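PDB 3MPD: nucleoside diphosphate kinase from Encephalitozoon cuniculi, which probably transfers the gamma phosphate of ATP to nucleoside diphosphates by a ping-pong mechanism through a phosphorylated enzyme intermediate, with magnesium as cofactor. Local coordinates for residues F9-P14 against T51-L56; L34-S39 against M77-K82; S39-P44 against S71-A76; R46-T51 against I131-G136. One frame throughout, in Å; residues are numbered along the deposited sequence.

Overall arrangement
From the N terminus, strand 7-12 comes first, and contact 1 closes the loop from 9-14 to 51-56, at the end of helix 46-52. Strand 35-42 pairs with strand 74-80 over two successive stretches: contact 3 closes the shorter loop, from 39-44 to 71-76, and contact 2 the longer one around it, from 34-39 to 77-82, the two sharing Ser-39. Contact 1 crosses both. Contact 4 makes the longest closure, bringing the end of helix 124-134 back to helix 46-52, and crosses the other three. Contacts 2 and 3 thus pair two strands of the antiparallel sheet, while contacts 1 and 4 fasten helix 46-52 to that sheet and to helix 124-134.

Contact 1. Residues F9-P14 against T51-L56; sequences FIMIKP and THYSHL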
# COMPACT_ATOMS: atom_id res chain seq x y z
N PHE A 9 -8.29 10.32 -4.59
CA PHE A 9 -7.14 9.68 -5.18
C PHE A 9 -5.88 10.25 -4.56
O PHE A 9 -5.68 11.46 -4.56
CB PHE A 9 -7.11 9.86 -6.71
CG PHE A 9 -5.94 9.21 -7.36
CD1 PHE A 9 -5.86 7.82 -7.42
CD2 PHE A 9 -4.90 9.98 -7.88
CE1 PHE A 9 -4.76 7.19 -7.99
CE2 PHE A 9 -3.80 9.36 -8.47
CZ PHE A 9 -3.72 7.96 -8.51
N ILE A 10 -5.06 9.38 -4.01
CA ILE A 10 -3.85 9.80 -3.29
C ILE A 10 -2.68 9.07 -3.94
O ILE A 10 -2.67 7.84 -4.00
CB ILE A 10 -3.89 9.40 -1.81
CG1 ILE A 10 -5.17 9.92 -1.11
CG2 ILE A 10 -2.60 9.86 -1.07
CD1 ILE A 10 -5.32 11.49 -1.05
N MET A 11 -1.66 9.82 -4.35
CA MET A 11 -0.53 9.20 -5.02
C MET A 11 0.76 9.68 -4.40
O MET A 11 1.03 10.90 -4.37
CB MET A 11 -0.60 9.52 -6.53
CG MET A 11 0.56 8.97 -7.34
SD MET A 11 0.30 9.27 -9.12
CE MET A 11 0.04 11.04 -9.20
N ILE A 12 1.55 8.73 -3.91
CA ILE A 12 2.88 9.06 -3.38
C ILE A 12 3.83 9.23 -4.56
O ILE A 12 3.98 8.30 -5.38
CB ILE A 12 3.42 7.98 -2.42
CG1 ILE A 12 2.41 7.73 -1.29
CG2 ILE A 12 4.86 8.36 -1.91
CD1 ILE A 12 2.91 6.70 -0.23
N LYS A 13 4.47 10.41 -4.63
CA LYS A 13 5.30 10.80 -5.78
C LYS A 13 6.64 10.06 -5.73
O LYS A 13 7.06 9.63 -4.64
CB LYS A 13 5.51 12.33 -5.79
CG LYS A 13 4.19 13.10 -5.92
CD LYS A 13 4.40 14.57 -6.30
CE LYS A 13 3.05 15.19 -6.69
NZ LYS A 13 3.21 16.67 -6.73
N PRO A 14 7.31 9.92 -6.89
CA PRO A 14 8.45 8.99 -7.00
C PRO A 14 9.56 9.22 -5.97
O PRO A 14 10.11 8.27 -5.46
CB PRO A 14 9.00 9.27 -8.43
CG PRO A 14 7.83 9.80 -9.18
CD PRO A 14 7.05 10.62 -8.18
N THR A 51 -2.66 13.76 -19.14
CA THR A 51 -4.10 13.74 -18.87
C THR A 51 -4.39 14.14 -17.42
O THR A 51 -5.23 15.00 -17.16
CB THR A 51 -4.70 12.36 -19.14
OG1 THR A 51 -4.33 11.95 -20.45
CG2 THR A 51 -6.24 12.37 -19.01
N HIS A 52 -3.71 13.49 -16.48
CA HIS A 52 -3.81 13.82 -15.04
C HIS A 52 -3.63 15.32 -14.78
O HIS A 52 -4.41 15.92 -14.04
CB HIS A 52 -2.79 13.01 -14.22
CG HIS A 52 -2.87 13.26 -12.74
ND1 HIS A 52 -3.56 12.43 -11.87
CD2 HIS A 52 -2.34 14.24 -11.97
CE1 HIS A 52 -3.45 12.90 -10.64
NE2 HIS A 52 -2.72 14.00 -10.67
N TYR A 53 -2.62 15.91 -15.42
CA TYR A 53 -2.31 17.33 -15.21
C TYR A 53 -2.74 18.24 -16.37
O TYR A 53 -2.12 19.30 -16.57
CB TYR A 53 -0.81 17.51 -14.89
CG TYR A 53 -0.38 16.95 -13.53
CD1 TYR A 53 -0.83 17.54 -12.33
CD2 TYR A 53 0.47 15.84 -13.44
CE1 TYR A 53 -0.43 17.03 -11.06
CE2 TYR A 53 0.87 15.32 -12.18
CZ TYR A 53 0.42 15.92 -11.00
OH TYR A 53 0.80 15.39 -9.78
N SER A 54 -3.80 17.87 -17.11
CA SER A 54 -4.26 18.65 -18.28
C SER A 54 -4.59 20.11 -17.95
O SER A 54 -4.34 21.01 -18.75
CB SER A 54 -5.44 17.98 -18.98
OG SER A 54 -6.51 17.79 -18.08
N HIS A 55 -5.13 20.33 -16.75
CA HIS A 55 -5.40 21.69 -16.25
C HIS A 55 -4.13 22.54 -16.08
O HIS A 55 -4.21 23.77 -15.97
CB HIS A 55 -6.23 21.65 -14.94
CG HIS A 55 -5.57 20.90 -13.81
ND1 HIS A 55 -5.48 19.53 -13.78
CD2 HIS A 55 -5.02 21.34 -12.65
CE1 HIS A 55 -4.88 19.15 -12.66
NE2 HIS A 55 -4.60 20.24 -11.96
N LEU A 56 -2.96 21.90 -16.08
CA LEU A 56 -1.69 22.60 -15.95
C LEU A 56 -0.99 22.81 -17.29
O LEU A 56 0.07 23.43 -17.32
CB LEU A 56 -0.73 21.89 -14.97
CG LEU A 56 -1.21 21.51 -13.55
CD1 LEU A 56 -0.08 20.89 -12.71
CD2 LEU A 56 -1.82 22.70 -12.82
O HOH W 1 0.35 17.02 -7.79
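Lys-13, just past strand 7-12 at the N-cap of helix 14-18, has CG anti to its carbonyl carbon (chi1 -62°) and runs extended beyond CG toward Tyr-53. Along this chain CB, CG and CD stay clear of the 51-56 segment; CE is the first atom to meet it, 3.8 Å from Tyr-53 OH. NZ does not bond the phenol directly. A water lies between them, accepting from Lys-13 NZ at 3.1 Å and sitting 2.6 Å from Tyr-53 OH, in the plane of the tyrosine ring at its edge. NZ also hydrogen-bonds Asn-116; both Lys-13 and Asn-116 probably bind ATP, as in related kinases. Deeper in, the straight Met-11 chain turns at chi3 (55°) and lays its methyl CE over one face of the His-52 imidazole, 4.2 Å from CE1. Phe-9 CE2 approaches that same CE1 obliquely, also at 4.2 Å. The imidazole is held by a hydrogen bond between His-52 ND1 and Trp-134 NE1 and meets His-119, the probable phosphohistidine, edge to face. The cluster therefore lies between strand 7-12 and helix 46-52, bounded by strand 118-120 and by helices 62-69 and 124-134.

Contact 2. Residues L34-S39 against M77-K82; sequences LYLAAS and MVWVGK
With CG anti to its carbonyl carbon (chi1 -74°), Trp-79 lays its indole along the neighbouring strand, while Leu-36 places CG anti to the backbone N (chi1 -178°) and turns CD1 over the ring through chi2 (65°). CD1 sits over one face, 3.9 Å from the centroid of the five-membered ring of Trp-79, in a CH-pi contact. Leu-34 O lies at the indole edge, 3.5 Å from Trp-79 CZ3, and Leu-34 CB packs on CE3. Met-77, bent at chi3, offers SD to Trp-79 NE1 in a weak hydrogen bond. On the other face of the sheet Ala-38 CB lies 3.7 Å from Val-78 CG2; Ala-37 CB, turned aside by the bulge, touches Val-80 CG2. Across the antiparallel strands Tyr-35 and Val-80 exchange two short bonds, each 2.7 Å between N of one and O of the other. Val-78 O takes a nearly straight bond from Ala-37 N at 2.8 Å and a weak one from Ala-38 N at 3.5 Å, while Val-78 N reaches Ala-38 O from above the carbonyl plane. Arg-20 of the second subunit hydrogen-bonds Leu-34 O, and Ser-39 OG bonds Ser-39 OG of that subunit, placing strand 35-42 at the dimer interface. Ala-37 and Ala-38 opposite Val-78 form a classic beta bulge, set in the four-stranded antiparallel sheet of the ferredoxin-like nucleoside diphosphate kinase fold.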
# COMPACT_ATOMS: atom_id res chain seq x y z
N LEU A 34 -9.83 7.11 7.51
CA LEU A 34 -10.21 6.83 6.14
C LEU A 34 -9.98 5.35 5.83
O LEU A 34 -9.21 4.67 6.51
CB LEU A 34 -9.46 7.73 5.15
CG LEU A 34 -9.88 9.22 5.20
CD1 LEU A 34 -8.92 10.08 4.37
CD2 LEU A 34 -11.40 9.41 4.76
N TYR A 35 -10.66 4.87 4.81
CA TYR A 35 -10.57 3.46 4.45
C TYR A 35 -9.81 3.28 3.16
O TYR A 35 -10.25 3.78 2.13
CB TYR A 35 -11.99 2.87 4.29
CG TYR A 35 -12.79 2.91 5.57
CD1 TYR A 35 -12.59 1.95 6.57
CD2 TYR A 35 -13.76 3.91 5.78
CE1 TYR A 35 -13.30 1.98 7.74
CE2 TYR A 35 -14.50 3.94 6.96
CZ TYR A 35 -14.26 2.98 7.94
OH TYR A 35 -14.99 2.97 9.10
N LEU A 36 -8.71 2.54 3.21
CA LEU A 36 -8.00 2.18 1.98
C LEU A 36 -8.85 1.24 1.12
O LEU A 36 -9.33 0.21 1.63
CB LEU A 36 -6.65 1.53 2.31
CG LEU A 36 -5.78 1.15 1.12
CD1 LEU A 36 -5.36 2.42 0.37
CD2 LEU A 36 -4.56 0.34 1.56
N ALA A 37 -9.05 1.58 -0.16
CA ALA A 37 -9.87 0.75 -1.10
C ALA A 37 -9.14 0.26 -2.34
O ALA A 37 -9.61 -0.68 -3.01
CB ALA A 37 -11.18 1.51 -1.54
N ALA A 38 -8.03 0.90 -2.69
CA ALA A 38 -7.25 0.43 -3.84
C ALA A 38 -5.85 0.92 -3.66
O ALA A 38 -5.63 1.92 -2.99
CB ALA A 38 -7.82 0.95 -5.18
N SER A 39 -4.92 0.20 -4.29
CA SER A 39 -3.48 0.39 -4.16
C SER A 39 -2.84 -0.21 -5.40
O SER A 39 -3.25 -1.31 -5.85
CB SER A 39 -2.99 -0.41 -2.95
OG SER A 39 -1.80 0.15 -2.44
N MET A 77 -3.29 5.20 -4.76
CA MET A 77 -4.28 4.67 -3.81
C MET A 77 -5.62 5.35 -3.92
O MET A 77 -5.71 6.52 -4.33
CB MET A 77 -3.80 4.91 -2.34
CG MET A 77 -2.59 4.08 -1.96
SD MET A 77 -1.72 4.61 -0.45
CE MET A 77 -0.86 6.06 -1.00
N VAL A 78 -6.65 4.65 -3.48
CA VAL A 78 -7.95 5.24 -3.25
C VAL A 78 -8.28 5.10 -1.77
O VAL A 78 -8.16 4.02 -1.19
CB VAL A 78 -9.06 4.57 -4.11
CG1 VAL A 78 -10.42 5.28 -3.90
CG2 VAL A 78 -8.67 4.56 -5.58
N TRP A 79 -8.68 6.22 -1.17
CA TRP A 79 -9.08 6.25 0.23
C TRP A 79 -10.53 6.74 0.29
O TRP A 79 -10.89 7.70 -0.39
CB TRP A 79 -8.15 7.18 1.03
CG TRP A 79 -6.79 6.61 1.28
CD1 TRP A 79 -5.71 6.67 0.43
CD2 TRP A 79 -6.36 5.89 2.45
NE1 TRP A 79 -4.62 6.04 1.03
CE2 TRP A 79 -4.98 5.56 2.26
CE3 TRP A 79 -6.98 5.49 3.64
CZ2 TRP A 79 -4.24 4.84 3.20
CZ3 TRP A 79 -6.24 4.78 4.57
CH2 TRP A 79 -4.88 4.45 4.34
N VAL A 80 -11.35 6.06 1.09
CA VAL A 80 -12.79 6.33 1.14
C VAL A 80 -13.20 6.73 2.55
O VAL A 80 -12.65 6.23 3.54
CB VAL A 80 -13.58 5.05 0.72
CG1 VAL A 80 -15.10 5.23 0.88
CG2 VAL A 80 -13.24 4.68 -0.71
N GLY A 81 -14.19 7.62 2.63
CA GLY A 81 -14.80 8.01 3.90
C GLY A 81 -15.47 9.35 3.78
O GLY A 81 -15.29 10.03 2.76
N LYS A 82 -16.26 9.72 4.80
CA LYS A 82 -16.96 11.02 4.85
C LYS A 82 -15.97 12.17 4.65
O LYS A 82 -14.94 12.19 5.28
CB LYS A 82 -17.72 11.21 6.17
CG LYS A 82 -19.06 10.44 6.20
CD LYS A 82 -19.78 10.52 7.55
CE LYS A 82 -21.01 9.60 7.58
NZ LYS A 82 -21.71 9.61 8.90

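Contact 3. Residues S39-P44 against S71-A76; sequences SKCVIP and SGMVLA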
# COMPACT_ATOMS: atom_id res chain seq x y z
N SER A 39 -4.92 0.20 -4.29
CA SER A 39 -3.48 0.39 -4.16
C SER A 39 -2.84 -0.21 -5.40
O SER A 39 -3.25 -1.31 -5.85
CB SER A 39 -2.99 -0.41 -2.95
OG SER A 39 -1.80 0.15 -2.44
N LYS A 40 -1.87 0.50 -5.96
CA LYS A 40 -1.19 0.02 -7.15
C LYS A 40 0.16 0.73 -7.27
O LYS A 40 0.23 1.95 -7.16
CB LYS A 40 -2.04 0.29 -8.43
CG LYS A 40 -1.45 -0.26 -9.71
CD LYS A 40 -2.30 0.06 -10.95
CE LYS A 40 -1.63 -0.54 -12.19
NZ LYS A 40 -1.81 0.26 -13.46
N CYS A 41 1.21 -0.05 -7.50
CA CYS A 41 2.53 0.47 -7.84
C CYS A 41 2.59 0.64 -9.36
O CYS A 41 2.34 -0.32 -10.10
CB CYS A 41 3.63 -0.49 -7.40
SG CYS A 41 3.78 -0.71 -5.59
N VAL A 42 2.93 1.85 -9.82
CA VAL A 42 3.03 2.10 -11.27
C VAL A 42 4.22 2.99 -11.60
O VAL A 42 4.50 3.93 -10.86
CB VAL A 42 1.81 2.89 -11.84
CG1 VAL A 42 1.62 2.56 -13.35
CG2 VAL A 42 0.56 2.61 -11.06
N ILE A 43 4.86 2.69 -12.74
CA ILE A 43 5.82 3.57 -13.38
C ILE A 43 4.95 4.41 -14.32
O ILE A 43 4.47 3.89 -15.31
CB ILE A 43 6.83 2.75 -14.22
CG1 ILE A 43 7.38 1.56 -13.40
CG2 ILE A 43 7.94 3.66 -14.84
CD1 ILE A 43 6.47 0.27 -13.50
N PRO A 44 4.71 5.70 -13.99
CA PRO A 44 3.76 6.47 -14.78
C PRO A 44 4.18 6.66 -16.26
O PRO A 44 5.35 6.88 -16.56
CB PRO A 44 3.73 7.83 -14.08
CG PRO A 44 4.21 7.57 -12.68
CD PRO A 44 5.22 6.46 -12.84
N SER A 71 10.11 9.89 -13.03
CA SER A 71 11.45 9.49 -12.58
C SER A 71 11.46 8.19 -11.77
O SER A 71 12.51 7.75 -11.29
CB SER A 71 12.12 10.63 -11.78
OG SER A 71 11.48 10.84 -10.50
N GLY A 72 10.29 7.59 -11.59
CA GLY A 72 10.22 6.35 -10.84
C GLY A 72 8.82 5.93 -10.45
O GLY A 72 7.84 6.61 -10.76
N MET A 73 8.76 4.78 -9.77
CA MET A 73 7.52 4.17 -9.33
C MET A 73 6.77 5.11 -8.39
O MET A 73 7.40 5.79 -7.54
CB MET A 73 7.85 2.87 -8.61
CG MET A 73 6.72 1.88 -8.45
SD MET A 73 7.30 0.58 -7.35
CE MET A 73 6.93 1.28 -5.75
N VAL A 74 5.44 5.15 -8.54
CA VAL A 74 4.56 5.87 -7.63
C VAL A 74 3.70 4.82 -6.95
O VAL A 74 3.53 3.73 -7.49
CB VAL A 74 3.63 6.92 -8.35
CG1 VAL A 74 4.45 8.06 -8.97
CG2 VAL A 74 2.74 6.29 -9.41
N LEU A 75 3.17 5.14 -5.76
CA LEU A 75 2.11 4.33 -5.13
C LEU A 75 0.76 5.04 -5.21
O LEU A 75 0.52 6.04 -4.52
CB LEU A 75 2.47 3.96 -3.68
CG LEU A 75 1.48 3.05 -2.91
CD1 LEU A 75 1.35 1.67 -3.59
CD2 LEU A 75 1.91 2.87 -1.45
N ALA A 76 -0.10 4.52 -6.08
CA ALA A 76 -1.42 5.08 -6.32
C ALA A 76 -2.46 4.40 -5.44
O ALA A 76 -2.52 3.16 -5.40
CB ALA A 76 -1.79 4.93 -7.79
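On one face of this strand pair Cys-41 SG lies between Met-73 and Leu-75: Met-73 CE is 3.7 Å from it and Leu-75 CD1 3.9 Å. In the conformer described, chi1 (-162°) and an extended chi2 of Met-73 bring SD alongside Cys-41 CB, and the bend at chi3 (86°) turns CE onto Cys-41 SG. Past the strand end, Pro-44 reaches Val-74 tip to tip, on the face with Val-42 and Ala-76, Pro-44 CG being 3.7 Å from Val-74 CG1. Val-74 CG2 occupies the crowded position and comes 3.3 Å from Val-42 O. Cys-41, Leu-75, Val-42 and Val-74 are positioned by an antiparallel ladder joining strands 35-42 and 74-80, part of the sheet in the ferredoxin-like fold of this family. Lys-40 and Ala-76 form one hydrogen-bonded pair; the bond from Lys-40 N to Ala-76 O is bent, at 133°. Val-42 and Val-74 form the next, with Val-74 N almost straight on Val-42 O at 2.8 Å; Cys-41 and Leu-75 are the non-hydrogen-bonded pair between them. Past the ladder, Pro-44 CD rests 3.3 Å from Gly-72 O. Gly-72 has backbone angles at which a CB would press on Ser-71 O. Further out, Leu-75 packs on Ile-12 and Val-74 on Met-11. The Cys-41 face turns to the second subunit: Cys-41 packs on Ala-37 of that subunit, Met-73 on its Leu-36.

Contact 4. Residues R46-T51 against I131-G136; sequences REVLET and IKLWIG
Helix 46-52 presents one flank to the last turn of helix 124-134, the backbones coming nearest at Val-48 and Leu-133, whose CA atoms are 7.2 Å apart. The second helix finishes in a turn where Ile-131 O accepts from both Ile-135 N and Gly-136 N, and Gly-136 leaves helical geometry with positive phi. Val-48 and Leu-133 share the largest part of the contact. Val-48 CG2, anti to the backbone N, lies 3.6 Å from Leu-133 CG and at the same time over the indole of Trp-134. There it stands 4.0 Å from the centroid of the six-membered ring, only 7° off the ring normal, a CH-pi contact nearly centred on the face. Leu-49 comes to the same ring at its edge: although its CB points away, CD2 lies close to the indole plane, 3.8 Å from Trp-134 CH2. Leu-133, with CG anti to its backbone N (chi1 -174°), spreads its two methyls beside the helix. CD1 is 3.9 Å from Thr-51 CG2, and CD2 lies 3.7 Å from Val-48 O. Thr-51 turns its methyl to this leucine while its OG1 bonds back to Glu-47 O, one turn earlier, from above the carbonyl plane. Trp-134 NE1 has its partner in His-52; the indole also stacks on Phe-9, and its rim packs on Pro-44. The Trp-134 indole thus projects from helix 124-134 between helix 46-52 and strand 7-12, where Phe-9 and Met-11 form the sheet side, in apolar helix-helix packing on one side of the kinase fold, with its side chain about 6 Å from that of the probable catalytic His-119.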
# COMPACT_ATOMS: atom_id res chain seq x y z
N ARG A 46 4.01 8.81 -19.81
CA ARG A 46 3.92 10.24 -20.16
C ARG A 46 2.49 10.71 -20.48
O ARG A 46 2.05 11.74 -19.97
CB ARG A 46 4.86 10.55 -21.32
CG ARG A 46 4.73 11.97 -21.84
CD ARG A 46 5.63 12.16 -23.05
NE ARG A 46 7.03 12.05 -22.65
CZ ARG A 46 7.70 13.02 -22.02
NH1 ARG A 46 7.12 14.18 -21.74
NH2 ARG A 46 8.97 12.81 -21.69
N GLU A 47 1.77 9.92 -21.27
CA GLU A 47 0.43 10.26 -21.73
C GLU A 47 -0.55 10.34 -20.57
O GLU A 47 -1.36 11.27 -20.50
CB GLU A 47 -0.09 9.24 -22.77
CG GLU A 47 0.98 8.71 -23.73
CD GLU A 47 1.79 7.54 -23.15
OE1 GLU A 47 2.96 7.77 -22.75
OE2 GLU A 47 1.26 6.39 -23.09
N VAL A 48 -0.50 9.37 -19.66
CA VAL A 48 -1.33 9.42 -18.47
C VAL A 48 -1.06 10.67 -17.60
O VAL A 48 -2.01 11.31 -17.14
CB VAL A 48 -1.25 8.11 -17.62
CG1 VAL A 48 0.15 7.84 -17.15
CG2 VAL A 48 -2.19 8.19 -16.41
N LEU A 49 0.21 11.04 -17.41
CA LEU A 49 0.55 12.25 -16.64
C LEU A 49 -0.01 13.53 -17.25
O LEU A 49 -0.53 14.40 -16.54
CB LEU A 49 2.06 12.36 -16.45
CG LEU A 49 2.64 11.36 -15.45
CD1 LEU A 49 4.14 11.37 -15.54
CD2 LEU A 49 2.17 11.64 -14.03
N GLU A 50 0.09 13.63 -18.58
CA GLU A 50 -0.45 14.77 -19.35
C GLU A 50 -1.97 14.89 -19.21
O GLU A 50 -2.51 16.00 -19.17
CB GLU A 50 -0.01 14.66 -20.83
CG GLU A 50 1.51 14.83 -20.98
CD GLU A 50 2.07 14.63 -22.39
OE1 GLU A 50 1.35 14.19 -23.31
OE2 GLU A 50 3.28 14.92 -22.56
N THR A 51 -2.66 13.76 -19.14
CA THR A 51 -4.10 13.74 -18.87
C THR A 51 -4.39 14.14 -17.42
O THR A 51 -5.23 15.00 -17.16
CB THR A 51 -4.70 12.36 -19.14
OG1 THR A 51 -4.33 11.95 -20.45
CG2 THR A 51 -6.24 12.37 -19.01
N ILE A 131 -9.19 8.51 -10.38
CA ILE A 131 -9.40 7.08 -10.10
C ILE A 131 -9.56 6.25 -11.38
O ILE A 131 -8.88 5.22 -11.54
CB ILE A 131 -10.57 6.87 -9.13
CG1 ILE A 131 -10.19 7.40 -7.74
CG2 ILE A 131 -10.96 5.38 -9.06
CD1 ILE A 131 -11.36 7.65 -6.82
N LYS A 132 -10.41 6.70 -12.32
CA LYS A 132 -10.61 5.99 -13.59
C LYS A 132 -9.35 6.00 -14.46
O LYS A 132 -9.08 5.05 -15.18
CB LYS A 132 -11.80 6.56 -14.39
CG LYS A 132 -13.15 6.45 -13.68
CD LYS A 132 -14.26 7.15 -14.48
CE LYS A 132 -15.26 7.85 -13.56
NZ LYS A 132 -15.83 9.08 -14.22
N LEU A 133 -8.59 7.08 -14.37
CA LEU A 133 -7.35 7.21 -15.14
C LEU A 133 -6.26 6.24 -14.66
O LEU A 133 -5.66 5.53 -15.46
CB LEU A 133 -6.85 8.65 -15.07
CG LEU A 133 -5.65 9.03 -15.91
CD1 LEU A 133 -5.89 8.80 -17.44
CD2 LEU A 133 -5.27 10.48 -15.59
N TRP A 134 -6.04 6.19 -13.35
CA TRP A 134 -4.93 5.43 -12.78
C TRP A 134 -5.25 4.01 -12.31
O TRP A 134 -4.38 3.14 -12.33
CB TRP A 134 -4.35 6.18 -11.56
CG TRP A 134 -3.68 7.46 -11.89
CD1 TRP A 134 -4.24 8.70 -11.90
CD2 TRP A 134 -2.31 7.63 -12.23
NE1 TRP A 134 -3.30 9.64 -12.22
CE2 TRP A 134 -2.10 9.01 -12.43
CE3 TRP A 134 -1.24 6.75 -12.39
CZ2 TRP A 134 -0.86 9.53 -12.76
CZ3 TRP A 134 -0.01 7.26 -12.73
CH2 TRP A 134 0.18 8.65 -12.92
N ILE A 135 -6.48 3.80 -11.83
CA ILE A 135 -6.86 2.55 -11.16
C ILE A 135 -7.82 1.72 -12.00
O ILE A 135 -7.57 0.54 -12.23
CB ILE A 135 -7.51 2.81 -9.77
CG1 ILE A 135 -6.63 3.68 -8.89
CG2 ILE A 135 -7.82 1.49 -9.06
CD1 ILE A 135 -5.36 3.01 -8.44
N GLY A 136 -8.92 2.33 -12.44
CA GLY A 136 -9.90 1.63 -13.29
C GLY A 136 -11.32 1.97 -12.87
O GLY A 136 -11.53 2.75 -11.94